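Local coordinates for maternal effect protein oskar (Drosophila melanogaster, PDB 5A4A) that induces germline formation in Drosophila germ plasm, with an OSK domain that belongs to the SGNH hydrolase clan and binds RNA, at residues Trp190-Ile193 / Gly194-Arg197; Leu34-Ala37 / Arg38-Lys42. All coordinates share one frame; numbering follows the deposited sequence.

Contact 1 of 2, residues Trp190-Ile193 / Gly194-Arg197; sequences WNKI and GRQR. With SO4 (sulfate ion), chain B.
Asn-191 and Gly-194 meet where helix 192-204 begins, and the chain passes without a break from 190-193 into 194-197. The main chain closes the first helical turns. Arg-195 N gives an almost straight bond to Asn-191 O (2.8 Å). Gln-196 N follows with Lys-192 O, and Arg-197 N with Ile-193 O. Asn-191 is the N-cap. Its OD1 accepts from Gly-194 N at 2.9 Å, nearly in line with the side-chain C=O. A chi1 of 69°, with CG between the backbone N and the carbonyl carbon, turns the amide back over the turn. ND2 goes to Asp-171 O.

Arg-195 bends at chi3 (-61°) and folds its guanidinium back over the helix start. One face lies on Asn-191 C and Lys-192 N. Arg-195 NH1 reaches Trp-190 O at 2.9 Å, but the bond is bent (131°) and the oxygen sits out of the guanidinium plane. A sulfate meets both terminal nitrogens, while NE goes to Glu-40. Arg-195 NH2 binds sulfate O2 in the plane at 2.9 Å. Arg-195 NH1 binds sulfate O4 at 3.1 Å. Lys-192 N binds sulfate O3 at 2.9 Å. The anion thus sits at the helix N-terminus, where the helix dipole would probably favour it. Gln-174 is a further ligand. One water accepts from both Lys-192 NZ and Arg-195 NH2, linking two like charges.

Trp-190 CB packs on Arg-195 CG at 3.9 Å, and its indole runs inward to Phe-32 and Phe-173. Arg-195 and Gln-196 face helix 31-40, so this turn joins the last helix of the domain to the one after strand 25-29.

Contact 2 of 2, residues Leu34-Ala37 / Arg38-Lys42; sequences LYLA and RMELK. With SO4 (sulfate ion), chain F.
Met-39 lies over one face of the Tyr-35 ring, one turn along helix 31-40. This is a Met-aromatic pair on the helix that follows strand 25-29 in the SGNH hydrolase-like domain. The Met-39 CG methylene makes a CH-pi contact, 3.7 Å from the Tyr-35 ring centroid and 23° off the normal. Met-39 CG comes nearest to Tyr-35 CE1, at 3.4 Å. The sulfur lies farther out, oblique to the ring, with Met-39 SD 3.7 Å from Tyr-35 CE1. Tyr-35 CG stands anti to the backbone N (chi1 -173°), which lays the ring along the next turn. Met-39 bends at both chi2 and chi3, so SD and CE follow the ring toward its hydroxyl. The ring also meets that of Phe-189, and OH has a weak hydrogen bond from Gln-174 NE2. With an alanine in place of Tyr-35, Met-39 would probably lose the ring face under CG and SD, leaving its thioether freer to turn.

The other flat group, the Arg-38 guanidinium, meets a sulfate at its edge. Arg-38 NH2 binds sulfate O1 in the plane at 2.8 Å, and Arg-38 NH1 binds sulfate O4 at the same distance. NH1 also donates to Cys-43 O. Arg-44 NH2 and Phe-45 N also bind the anion.

Further round the helix, Leu-36 CD1 touches the CG methylene of Glu-40 at 3.7 Å, the two side chains crossing near a right angle. The Glu-40 carboxylate turns to a salt bridge with Arg-195. Ala-37 CB meets Leu-41 CD1 at 4.2 Å. Leu-41 is the first residue to leave helical phi/psi. The last helical bond is distorted: Leu-41 N reaches Ala-37 O at 2.9 Å from well above the carbonyl plane.

How the contacts relate
Contacts 1 and 2 touch, their centres about 11 Å apart, although they lie far from each other in sequence. Arg-195 joins them. Its NE forms a salt bridge with Glu-40 OE2 (3.0 Å). Its NH1 packs on Tyr-35 CE2 and its NE on Met-39 CB, both at 3.4 Å. The sulfate of contact 1 also lies near contact 2, with O4 4.0 Å from Tyr-35 OH. Gln-174 NE2 binds this sulfate and makes a weak hydrogen bond to Tyr-35 OH. The sulfate of contact 2 is a separate site. Both ions probably come from the crystallisation liquor. In an RNA-binding domain they could mark places that suit phosphates.

Contact 1 of 2, residues Trp190-Ile193 / Gly194-Arg197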
# COMPACT_ATOMS: atom_id res chain seq x y z
N TRP A 190 1.20 -12.64 -1.83
CA TRP A 190 0.94 -13.41 -0.64
C TRP A 190 -0.10 -14.48 -0.97
O TRP A 190 -1.08 -14.22 -1.66
CB TRP A 190 0.41 -12.50 0.49
CG TRP A 190 1.19 -11.21 0.66
CD1 TRP A 190 2.53 -11.00 0.44
CD2 TRP A 190 0.65 -9.95 1.13
NE1 TRP A 190 2.85 -9.68 0.73
CE2 TRP A 190 1.72 -9.03 1.14
CE3 TRP A 190 -0.62 -9.53 1.51
CZ2 TRP A 190 1.54 -7.69 1.54
CZ3 TRP A 190 -0.79 -8.20 1.90
CH2 TRP A 190 0.29 -7.30 1.91
N ASN A 191 0.13 -15.70 -0.49
CA ASN A 191 -0.82 -16.78 -0.75
C ASN A 191 -1.95 -16.73 0.28
O ASN A 191 -2.06 -15.76 1.02
CB ASN A 191 -0.14 -18.15 -0.84
CG ASN A 191 0.41 -18.64 0.49
OD1 ASN A 191 0.20 -18.03 1.54
ND2 ASN A 191 1.12 -19.75 0.45
N LYS A 192 -2.80 -17.75 0.31
CA LYS A 192 -3.94 -17.72 1.23
C LYS A 192 -3.51 -17.54 2.69
O LYS A 192 -4.09 -16.75 3.43
CB LYS A 192 -4.83 -18.96 1.08
CG LYS A 192 -6.03 -18.94 2.02
CD LYS A 192 -7.10 -19.95 1.62
CE LYS A 192 -8.50 -19.33 1.61
NZ LYS A 192 -9.06 -19.26 0.22
N ILE A 193 -2.49 -18.29 3.09
CA ILE A 193 -1.96 -18.21 4.45
C ILE A 193 -1.37 -16.82 4.72
O ILE A 193 -1.62 -16.20 5.77
CB ILE A 193 -0.89 -19.29 4.69
CG1 ILE A 193 -1.50 -20.68 4.51
CG2 ILE A 193 -0.25 -19.14 6.06
CD1 ILE A 193 -0.47 -21.80 4.37
N GLY A 194 -0.57 -16.33 3.77
CA GLY A 194 0.04 -15.02 3.88
C GLY A 194 -0.97 -13.90 3.97
O GLY A 194 -0.85 -13.02 4.84
N ARG A 195 -1.97 -13.92 3.10
CA ARG A 195 -3.02 -12.90 3.13
C ARG A 195 -3.75 -12.89 4.46
O ARG A 195 -4.04 -11.84 5.01
CB ARG A 195 -4.01 -13.11 1.99
CG ARG A 195 -3.44 -12.89 0.62
CD ARG A 195 -4.52 -12.90 -0.45
NE ARG A 195 -5.28 -14.15 -0.55
CZ ARG A 195 -4.93 -15.19 -1.31
NH1 ARG A 195 -3.79 -15.16 -1.97
NH2 ARG A 195 -5.70 -16.26 -1.38
N GLN A 196 -4.07 -14.07 4.97
CA GLN A 196 -4.79 -14.11 6.24
C GLN A 196 -3.93 -13.62 7.40
O GLN A 196 -4.44 -12.94 8.27
CB GLN A 196 -5.42 -15.48 6.52
CG GLN A 196 -6.63 -15.39 7.47
CD GLN A 196 -7.74 -14.44 6.98
OE1 GLN A 196 -8.29 -13.66 7.76
NE2 GLN A 196 -8.07 -14.52 5.69
N ARG A 197 -2.64 -13.94 7.39
CA ARG A 197 -1.74 -13.43 8.45
C ARG A 197 -1.69 -11.90 8.46
O ARG A 197 -1.77 -11.29 9.53
CB ARG A 197 -0.33 -14.02 8.33
CG ARG A 197 -0.24 -15.47 8.81
CD ARG A 197 1.13 -16.09 8.47
NE ARG A 197 2.20 -15.61 9.33
CZ ARG A 197 2.50 -16.13 10.51
NH1 ARG A 197 1.79 -17.14 10.99
NH2 ARG A 197 3.50 -15.64 11.23
S SO4 B . -3.45 -18.85 -3.16
O1 SO4 B . -3.16 -19.70 -4.30
O2 SO4 B . -4.85 -18.44 -3.17
O3 SO4 B . -3.20 -19.58 -1.92
O4 SO4 B . -2.61 -17.67 -3.25
O HOH W 1 -8.55 -16.30 -0.47
O HOH W 2 -6.82 -15.92 3.23

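Contact 2 of 2, residues Leu34-Ala37 / Arg38-Lys42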
# COMPACT_ATOMS: atom_id res chain seq x y z
N LEU A 34 -4.22 -4.27 -3.07
CA LEU A 34 -5.25 -4.51 -4.08
C LEU A 34 -5.62 -6.00 -4.12
O LEU A 34 -6.80 -6.36 -4.09
CB LEU A 34 -4.79 -4.04 -5.46
CG LEU A 34 -5.80 -4.18 -6.62
CD1 LEU A 34 -7.10 -3.48 -6.26
CD2 LEU A 34 -5.24 -3.60 -7.91
N TYR A 35 -4.61 -6.86 -4.16
CA TYR A 35 -4.86 -8.29 -4.22
C TYR A 35 -5.46 -8.84 -2.92
O TYR A 35 -6.36 -9.67 -2.96
CB TYR A 35 -3.57 -9.04 -4.56
CG TYR A 35 -3.73 -10.53 -4.79
CD1 TYR A 35 -4.60 -11.02 -5.78
CD2 TYR A 35 -2.99 -11.45 -4.06
CE1 TYR A 35 -4.73 -12.37 -5.99
CE2 TYR A 35 -3.11 -12.79 -4.26
CZ TYR A 35 -3.97 -13.26 -5.24
OH TYR A 35 -4.07 -14.62 -5.43
N LEU A 36 -4.93 -8.38 -1.79
CA LEU A 36 -5.52 -8.71 -0.50
C LEU A 36 -7.01 -8.40 -0.51
O LEU A 36 -7.83 -9.22 -0.11
CB LEU A 36 -4.84 -7.94 0.63
CG LEU A 36 -5.41 -8.27 2.02
CD1 LEU A 36 -5.20 -9.74 2.28
CD2 LEU A 36 -4.75 -7.45 3.10
N ALA A 37 -7.37 -7.21 -0.98
CA ALA A 37 -8.77 -6.79 -0.99
C ALA A 37 -9.61 -7.60 -1.98
O ALA A 37 -10.78 -7.89 -1.71
CB ALA A 37 -8.88 -5.30 -1.28
N ARG A 38 -9.01 -7.97 -3.10
CA ARG A 38 -9.73 -8.74 -4.12
C ARG A 38 -10.06 -10.12 -3.58
O ARG A 38 -11.16 -10.64 -3.74
CB ARG A 38 -8.89 -8.87 -5.38
CG ARG A 38 -9.52 -9.71 -6.48
CD ARG A 38 -10.82 -9.11 -6.97
NE ARG A 38 -11.19 -9.67 -8.26
CZ ARG A 38 -12.19 -9.22 -9.02
NH1 ARG A 38 -12.93 -8.21 -8.59
NH2 ARG A 38 -12.44 -9.79 -10.21
N MET A 39 -9.09 -10.71 -2.89
CA MET A 39 -9.25 -12.08 -2.41
C MET A 39 -9.99 -12.22 -1.09
O MET A 39 -10.67 -13.24 -0.87
CB MET A 39 -7.88 -12.76 -2.31
CG MET A 39 -7.12 -12.81 -3.63
SD MET A 39 -8.01 -13.65 -4.96
CE MET A 39 -8.00 -15.32 -4.34
N GLU A 40 -9.87 -11.23 -0.21
CA GLU A 40 -10.37 -11.36 1.15
C GLU A 40 -11.49 -10.37 1.47
O GLU A 40 -12.25 -10.60 2.40
CB GLU A 40 -9.22 -11.17 2.15
CG GLU A 40 -8.01 -12.04 1.88
CD GLU A 40 -8.33 -13.52 1.93
OE1 GLU A 40 -9.23 -13.91 2.70
OE2 GLU A 40 -7.69 -14.29 1.18
N LEU A 41 -11.59 -9.29 0.70
CA LEU A 41 -12.51 -8.20 1.07
C LEU A 41 -13.55 -7.85 0.01
O LEU A 41 -14.18 -6.78 0.07
CB LEU A 41 -11.71 -6.94 1.47
CG LEU A 41 -10.73 -7.14 2.63
CD1 LEU A 41 -9.77 -5.96 2.74
CD2 LEU A 41 -11.48 -7.32 3.95
N LYS A 42 -13.74 -8.74 -0.97
CA LYS A 42 -14.81 -8.62 -1.97
C LYS A 42 -14.76 -7.35 -2.81
O LYS A 42 -15.79 -6.87 -3.28
CB LYS A 42 -16.18 -8.73 -1.29
CG LYS A 42 -16.40 -10.05 -0.57
CD LYS A 42 -17.78 -10.10 0.06
CE LYS A 42 -18.12 -11.52 0.51
NZ LYS A 42 -19.39 -11.57 1.28
S SO4 F . -14.54 -7.04 -11.72
O1 SO4 F . -14.41 -8.49 -11.74
O2 SO4 F . -13.50 -6.43 -12.54
O3 SO4 F . -15.86 -6.67 -12.22
O4 SO4 F . -14.40 -6.55 -10.34